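Local atomic coordinates of hydrogen peroxide-inducible genes activator (Corynebacterium glutamicum, PDB entry 6G1D), a protein that senses hydrogen peroxide and, as a LysR-family transcription factor, probably binds DNA to control genes that respond to peroxide stress. Residues Val104-Pro108 / Thr109-Tyr113; Val253-Ser256 / Ala257-Trp260; His207-His210 / Asp211-Asp215. The protein carries 1 engineered substitution. One frame throughout, in Å; residues are numbered along the deposited sequence.

Contact 1: residues Val104-Pro108 / Thr109-Tyr113; sequences VGIIP and TAAPY. With SO4 (sulfate ion), chain M.
I106 lays its CG2 branch over the first turn of the helix that follows, 3.7 Å from CB of A111 and closer still, 3.5 Å, to A111 N. With chi1 at -47°, CG1 sits beside its own backbone N while CG2 is turned opposite that N and toward A111. I107 serves as the hub of the bend, its carbonyl oxygen accepting two N-H groups. A111 N lies 2.9 Å from I107 O, nearly along the C=O axis. A110 N comes from 51° above the carbonyl plane, 3.0 Å from I107 O. On its side-chain side, CG1 of I107 lies against the methyl of A110.

P108 O cannot receive an N-H from P112; instead CD of P112 rests 3.2 Å from P108 O. Water 1 donates to P108 O and to Y113 OH, which is also bonded to E261. The P112 ring in turn sits with CG over the centre of one face of the Y113 ring, and T109 O approaches that ring at its edge.

This is the strand-to-helix corner of the beta-alpha-beta unit 100-106, 111-125, 129-135 in the periplasmic-binding-protein-like domain. Q242 of the second subunit bonds to P112 O. Within the corner, T109 N donates to O1 of the sulfate ion, probably from the crystallisation liquor, at 2.9 Å. T109 OG1 points at the same oxygen, though at a distance too short to be trusted in detail; OG1 is also bonded to R280. A backbone N-H and a hydroxyl converging on one sulfate oxygen, with I107 and P108 carbons packed against the ion, are consistent with a site that can take a small polar or anionic group.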
# COMPACT_ATOMS: atom_id res chain seq x y z
N VAL B 104 0.27 -19.36 -14.52
CA VAL B 104 -0.95 -19.83 -13.90
C VAL B 104 -1.18 -19.03 -12.62
O VAL B 104 -0.34 -18.98 -11.74
CB VAL B 104 -0.83 -21.33 -13.57
CG1 VAL B 104 -2.11 -21.86 -12.97
CG2 VAL B 104 -0.54 -22.13 -14.85
N GLY B 105 -2.32 -18.36 -12.55
CA GLY B 105 -2.76 -17.68 -11.34
C GLY B 105 -3.53 -18.70 -10.51
O GLY B 105 -4.30 -19.49 -11.06
N ILE B 106 -3.31 -18.69 -9.19
CA ILE B 106 -4.08 -19.57 -8.31
C ILE B 106 -4.42 -18.85 -7.02
O ILE B 106 -3.57 -18.18 -6.46
CB ILE B 106 -3.31 -20.85 -7.94
CG1 ILE B 106 -2.67 -21.51 -9.16
CG2 ILE B 106 -4.23 -21.83 -7.22
CD1 ILE B 106 -1.79 -22.73 -8.85
N ILE B 107 -5.66 -19.04 -6.56
CA ILE B 107 -6.10 -18.48 -5.29
C ILE B 107 -5.34 -19.09 -4.08
O ILE B 107 -4.95 -20.27 -4.12
CB ILE B 107 -7.63 -18.60 -5.10
CG1 ILE B 107 -8.09 -20.06 -5.09
CG2 ILE B 107 -8.37 -17.82 -6.18
CD1 ILE B 107 -9.54 -20.22 -4.71
N PRO B 108 -5.09 -18.28 -3.03
CA PRO B 108 -4.20 -18.73 -1.96
C PRO B 108 -4.68 -19.93 -1.13
O PRO B 108 -3.85 -20.60 -0.52
CB PRO B 108 -4.09 -17.51 -1.03
CG PRO B 108 -4.62 -16.36 -1.77
CD PRO B 108 -5.44 -16.85 -2.91
N THR B 109 -5.99 -20.17 -1.09
CA THR B 109 -6.53 -21.32 -0.37
C THR B 109 -6.64 -22.58 -1.24
O THR B 109 -7.22 -23.56 -0.78
CB THR B 109 -7.90 -21.02 0.28
OG1 THR B 109 -8.90 -20.83 -0.74
CG2 THR B 109 -7.80 -19.80 1.19
N ALA B 110 -6.16 -22.53 -2.48
CA ALA B 110 -5.95 -23.73 -3.29
C ALA B 110 -4.48 -23.98 -3.63
O ALA B 110 -4.05 -25.15 -3.60
CB ALA B 110 -6.77 -23.67 -4.55
N ALA B 111 -3.72 -22.92 -3.90
CA ALA B 111 -2.35 -23.02 -4.42
C ALA B 111 -1.39 -24.00 -3.71
O ALA B 111 -0.90 -24.92 -4.31
CB ALA B 111 -1.70 -21.64 -4.46
N PRO B 112 -1.14 -23.78 -2.40
CA PRO B 112 -0.14 -24.61 -1.76
C PRO B 112 -0.52 -26.09 -1.72
O PRO B 112 0.36 -26.92 -1.60
CB PRO B 112 -0.04 -23.99 -0.36
CG PRO B 112 -1.36 -23.28 -0.17
CD PRO B 112 -1.71 -22.76 -1.50
N TYR B 113 -1.80 -26.41 -1.87
CA TYR B 113 -2.32 -27.76 -1.70
C TYR B 113 -2.42 -28.51 -3.01
O TYR B 113 -2.31 -29.74 -3.04
CB TYR B 113 -3.66 -27.70 -0.98
CG TYR B 113 -3.64 -26.73 0.18
CD1 TYR B 113 -4.59 -25.75 0.27
CD2 TYR B 113 -2.65 -26.77 1.15
CE1 TYR B 113 -4.56 -24.81 1.30
CE2 TYR B 113 -2.63 -25.86 2.19
CZ TYR B 113 -3.60 -24.86 2.23
OH TYR B 113 -3.62 -23.92 3.23
S SO4 M . -9.09 -17.43 -1.54
O1 SO4 M . -8.41 -18.88 -1.99
O2 SO4 M . -9.66 -16.38 -2.76
O3 SO4 M . -10.30 -17.94 -0.51
O4 SO4 M . -7.88 -16.68 -0.76
O HOH W 1 -3.90 -21.61 2.18

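Contact 2: residues Val253-Ser256 / Ala257-Trp260; sequences VPIS and AIPW
The N-H of A257 is accepted by P254 O at 2.9 Å. One residue on, the N-H of I258 goes to I255 O at 3.1 Å; both backbone bonds reach three residues back along the chain. W260 N bonds to A257 O over the same spacing. A 3-10 turn leads from strand 251-254 into the short helix that follows.

Carbonyl-to-carbon contacts take over where P259 has no N-H to give. S256 O lies 3.5 Å from CD of P259 and also meets the W260 indole at its edge, in the ring plane, 3.8 Å from CD1. CB of A257 lies 3.3 Å from P254 O, the oxygen that its own N-H bonds.

Among the apolar contacts, I258 runs extended across I255: its chi1 of -73° places CG1 beside the backbone N, and CD1 ends 3.9 Å from both CB and CG2 of I255, the two side chains meeting at a slant. CG2 of V253 and CD of P254 reach the A257 methyl at longer range. This turn follows the outermost strand, within this chain, of the mixed sheet in the LysR effector-type domain, where V253 and I258 rest on I175 of strand 164-179, and I255, S256, P259 and W260 pack against helix 293-316.

For polar side chains, S256 holds OG between its backbone N and carbonyl carbon, chi1 66°, and is hydrogen-bonded to the carboxylate of E172 on strand 164-179 rather than to the turn itself. Beyond the turn, the W260 ring meets that of Y113, their planes about 30° apart, and W260 also packs on Q242 of the second subunit.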
# COMPACT_ATOMS: atom_id res chain seq x y z
N VAL B 253 -12.04 -25.43 6.41
CA VAL B 253 -11.01 -25.41 5.38
C VAL B 253 -11.38 -26.37 4.25
O VAL B 253 -12.14 -27.32 4.43
CB VAL B 253 -9.61 -25.70 5.93
CG1 VAL B 253 -9.25 -24.71 7.02
CG2 VAL B 253 -9.47 -27.15 6.39
N PRO B 254 -10.83 -26.12 3.05
CA PRO B 254 -11.02 -27.09 1.97
C PRO B 254 -10.27 -28.37 2.27
O PRO B 254 -9.21 -28.31 2.88
CB PRO B 254 -10.38 -26.40 0.76
CG PRO B 254 -10.14 -25.00 1.18
CD PRO B 254 -10.00 -24.98 2.65
N ILE B 255 -10.81 -29.52 1.87
CA ILE B 255 -10.17 -30.78 2.20
C ILE B 255 -8.74 -30.96 1.69
O ILE B 255 -7.94 -31.64 2.34
CB ILE B 255 -11.01 -32.01 1.83
CG1 ILE B 255 -11.34 -32.08 0.33
CG2 ILE B 255 -12.26 -32.08 2.72
CD1 ILE B 255 -11.80 -33.48 -0.04
N SER B 256 -8.38 -30.33 0.59
CA SER B 256 -6.99 -30.38 0.10
C SER B 256 -6.02 -29.77 1.08
O SER B 256 -4.85 -30.12 1.06
CB SER B 256 -6.82 -29.72 -1.28
OG SER B 256 -7.07 -28.32 -1.21
N ALA B 257 -6.47 -28.86 1.94
CA ALA B 257 -5.61 -28.29 2.97
C ALA B 257 -5.24 -29.26 4.13
O ALA B 257 -4.28 -29.00 4.87
CB ALA B 257 -6.22 -27.03 3.56
N ILE B 258 -6.00 -30.33 4.30
CA ILE B 258 -5.87 -31.20 5.49
C ILE B 258 -4.44 -31.59 5.82
O ILE B 258 -3.98 -31.34 6.93
CB ILE B 258 -6.85 -32.37 5.42
CG1 ILE B 258 -8.28 -31.87 5.69
CG2 ILE B 258 -6.52 -33.47 6.43
CD1 ILE B 258 -9.36 -32.83 5.29
N PRO B 259 -3.69 -32.17 4.86
CA PRO B 259 -2.37 -32.66 5.26
C PRO B 259 -1.40 -31.56 5.62
O PRO B 259 -0.41 -31.82 6.27
CB PRO B 259 -1.85 -33.41 4.03
CG PRO B 259 -3.02 -33.62 3.16
CD PRO B 259 -4.03 -32.54 3.47
N TRP B 260 -1.67 -30.34 5.15
CA TRP B 260 -0.72 -29.23 5.30
C TRP B 260 -1.01 -28.33 6.48
O TRP B 260 -0.13 -27.67 6.94
CB TRP B 260 -0.73 -28.40 4.00
CG TRP B 260 -0.35 -29.22 2.83
CD1 TRP B 260 -1.17 -29.81 1.95
CD2 TRP B 260 0.98 -29.65 2.50
NE1 TRP B 260 -0.45 -30.55 1.02
CE2 TRP B 260 0.88 -30.42 1.32
CE3 TRP B 260 2.23 -29.40 3.04
CZ2 TRP B 260 1.99 -31.02 0.74
CZ3 TRP B 260 3.35 -29.98 2.43
CH2 TRP B 260 3.21 -30.80 1.30

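Contact 3: residues His207-His210 / Asp211-Asp215; sequences HSLH and DQIVD. Engineered in segment 207-210: S208 (natural residue Cys). With SO4 (sulfate ion), chain M.
H210 and D211, consecutive residues of one helix, are joined through their side chains: ND1 of H210 donates to OD1 of D211 at 3.2 Å and 169°. The carboxylate oxygen lies in the imidazole plane, yet the nitrogen meets it from above the carboxylate plane, the two groups standing 86° apart. The H210 ring is also covered one turn later, where CG2 of V214 makes a CH-pi contact over one face, 4.1 Å from the ring centroid and displaced toward the rim. CG of H210 opposite its backbone N, chi1 176°, puts the ring edge at D211 and a face under V214.

Backbone bonds of the alpha-helical kind run Q212 N to S208 O, I213 N to L209 O and V214 N to H210 O. On the buried flank L209 and I213 lean together, CG of L209 being 4.0 Å from CD1 of I213, and both continue onto strand 251-254, L209 through P254 and I213 through L252.

H207 takes the N-cap position just before helix 208-219, whose first turn holds the sulfate ion in the way helix N termini commonly receive anions. S208 N donates to sulfate O2 at 3.0 Å and L209 N to sulfate O3 at 2.7 Å. ND1 of H207 also points at the ion, at sulfate O4, over a distance so short that its exact geometry is doubtful. S208 is an engineered serine at the place of a natural cysteine, probably the one that reacts with peroxide; its OG lies near sulfate O2 and O3 in weak contacts that do not settle its proton. Water 2, 2.9 Å from S208 OG, donates to OE1 of Q212, whose side chain lies along the S208 carbonyl, with CG of Q212 3.2 Å and amide CD 3.3 Å from S208 O.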
# COMPACT_ATOMS: atom_id res chain seq x y z
N HIS B 207 -10.75 -12.87 0.53
CA HIS B 207 -10.61 -14.29 0.20
C HIS B 207 -11.97 -14.87 -0.13
O HIS B 207 -12.94 -14.68 0.62
CB HIS B 207 -9.99 -15.02 1.39
CG HIS B 207 -8.60 -14.56 1.70
ND1 HIS B 207 -7.46 -15.17 1.18
CD2 HIS B 207 -8.15 -13.53 2.45
CE1 HIS B 207 -6.38 -14.56 1.64
NE2 HIS B 207 -6.77 -13.55 2.40
N SER B 208 -12.07 -15.59 -1.24
CA SER B 208 -13.35 -16.25 -1.61
C SER B 208 -13.83 -17.29 -0.55
O SER B 208 -15.04 -17.52 -0.41
CB SER B 208 -13.24 -16.93 -2.99
OG SER B 208 -12.26 -17.97 -2.98
N LEU B 209 -12.91 -17.89 0.18
CA LEU B 209 -13.28 -18.81 1.25
C LEU B 209 -14.10 -18.11 2.36
O LEU B 209 -15.04 -18.70 2.90
CB LEU B 209 -12.04 -19.49 1.87
CG LEU B 209 -12.32 -20.58 2.90
CD1 LEU B 209 -13.15 -21.69 2.29
CD2 LEU B 209 -11.00 -21.11 3.48
N HIS B 210 -13.74 -16.89 2.72
CA HIS B 210 -14.58 -16.07 3.61
C HIS B 210 -16.04 -16.05 3.14
O HIS B 210 -16.95 -16.47 3.87
CB HIS B 210 -14.05 -14.61 3.66
CG HIS B 210 -14.90 -13.68 4.47
ND1 HIS B 210 -15.97 -13.00 3.93
CD2 HIS B 210 -14.91 -13.41 5.80
CE1 HIS B 210 -16.56 -12.29 4.88
NE2 HIS B 210 -15.94 -12.53 6.02
N ASP B 211 -16.24 -15.59 1.91
CA ASP B 211 -17.58 -15.43 1.34
C ASP B 211 -18.33 -16.75 1.28
O ASP B 211 -19.53 -16.79 1.49
CB ASP B 211 -17.50 -14.83 -0.07
CG ASP B 211 -16.72 -13.50 -0.13
OD1 ASP B 211 -16.76 -12.73 0.86
OD2 ASP B 211 -16.07 -13.22 -1.18
N GLN B 212 -17.62 -17.83 0.97
CA GLN B 212 -18.27 -19.13 0.88
C GLN B 212 -18.77 -19.64 2.23
O GLN B 212 -19.86 -20.25 2.29
CB GLN B 212 -17.34 -20.14 0.22
CG GLN B 212 -17.12 -19.85 -1.26
CD GLN B 212 -15.83 -20.40 -1.81
OE1 GLN B 212 -15.05 -21.03 -1.08
NE2 GLN B 212 -15.57 -20.17 -3.09
N ILE B 213 -17.94 -19.45 3.23
CA ILE B 213 -18.38 -19.77 4.62
C ILE B 213 -19.64 -18.90 5.19
O ILE B 213 -20.73 -19.30 5.73
CB ILE B 213 -17.22 -19.75 5.61
CG1 ILE B 213 -16.14 -20.73 5.16
CG2 ILE B 213 -17.69 -20.11 7.00
CD1 ILE B 213 -14.86 -20.62 5.94
N VAL B 214 -19.51 -17.63 4.80
CA VAL B 214 -20.64 -16.74 5.10
C VAL B 214 -21.90 -17.21 4.39
O VAL B 214 -22.95 -17.24 5.02
CB VAL B 214 -20.31 -15.27 4.74
CG1 VAL B 214 -21.57 -14.38 4.70
CG2 VAL B 214 -19.26 -14.73 5.73
N ASP B 215 -21.83 -17.63 3.13
CA ASP B 215 -23.02 -18.12 2.40
C ASP B 215 -23.59 -19.40 3.01
O ASP B 215 -24.81 -19.62 2.98
CB ASP B 215 -22.73 -18.36 0.92
CG ASP B 215 -23.99 -18.71 0.13
OD1 ASP B 215 -24.09 -19.80 -0.52
OD2 ASP B 215 -24.93 -17.89 0.21
S SO4 M . -9.09 -17.43 -1.54
O1 SO4 M . -8.41 -18.88 -1.99
O2 SO4 M . -9.66 -16.38 -2.76
O3 SO4 M . -10.30 -17.94 -0.51
O4 SO4 M . -7.88 -16.68 -0.76
O HOH W 2 -12.67 -20.70 -2.08

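From the N terminus the chain passes contact 1 first, where strand 100-106 turns into helix 111-125, then contact 3 at the start of helix 208-219, and last contact 2 at the end of strand 251-254, where the chain turns into helix 258-261. Each is local: contacts 1 and 2 are strand-to-helix turns, contact 3 the first turns of a helix. The three follow in series without nesting or crossing. In space they converge: contacts 1 and 3 form the sulfate site, with CD1 of I107 3.9 Å from OG of S208. Contact 2 packs beside both, Y113 packing against S256, A257 and W260, and P254 touching L209.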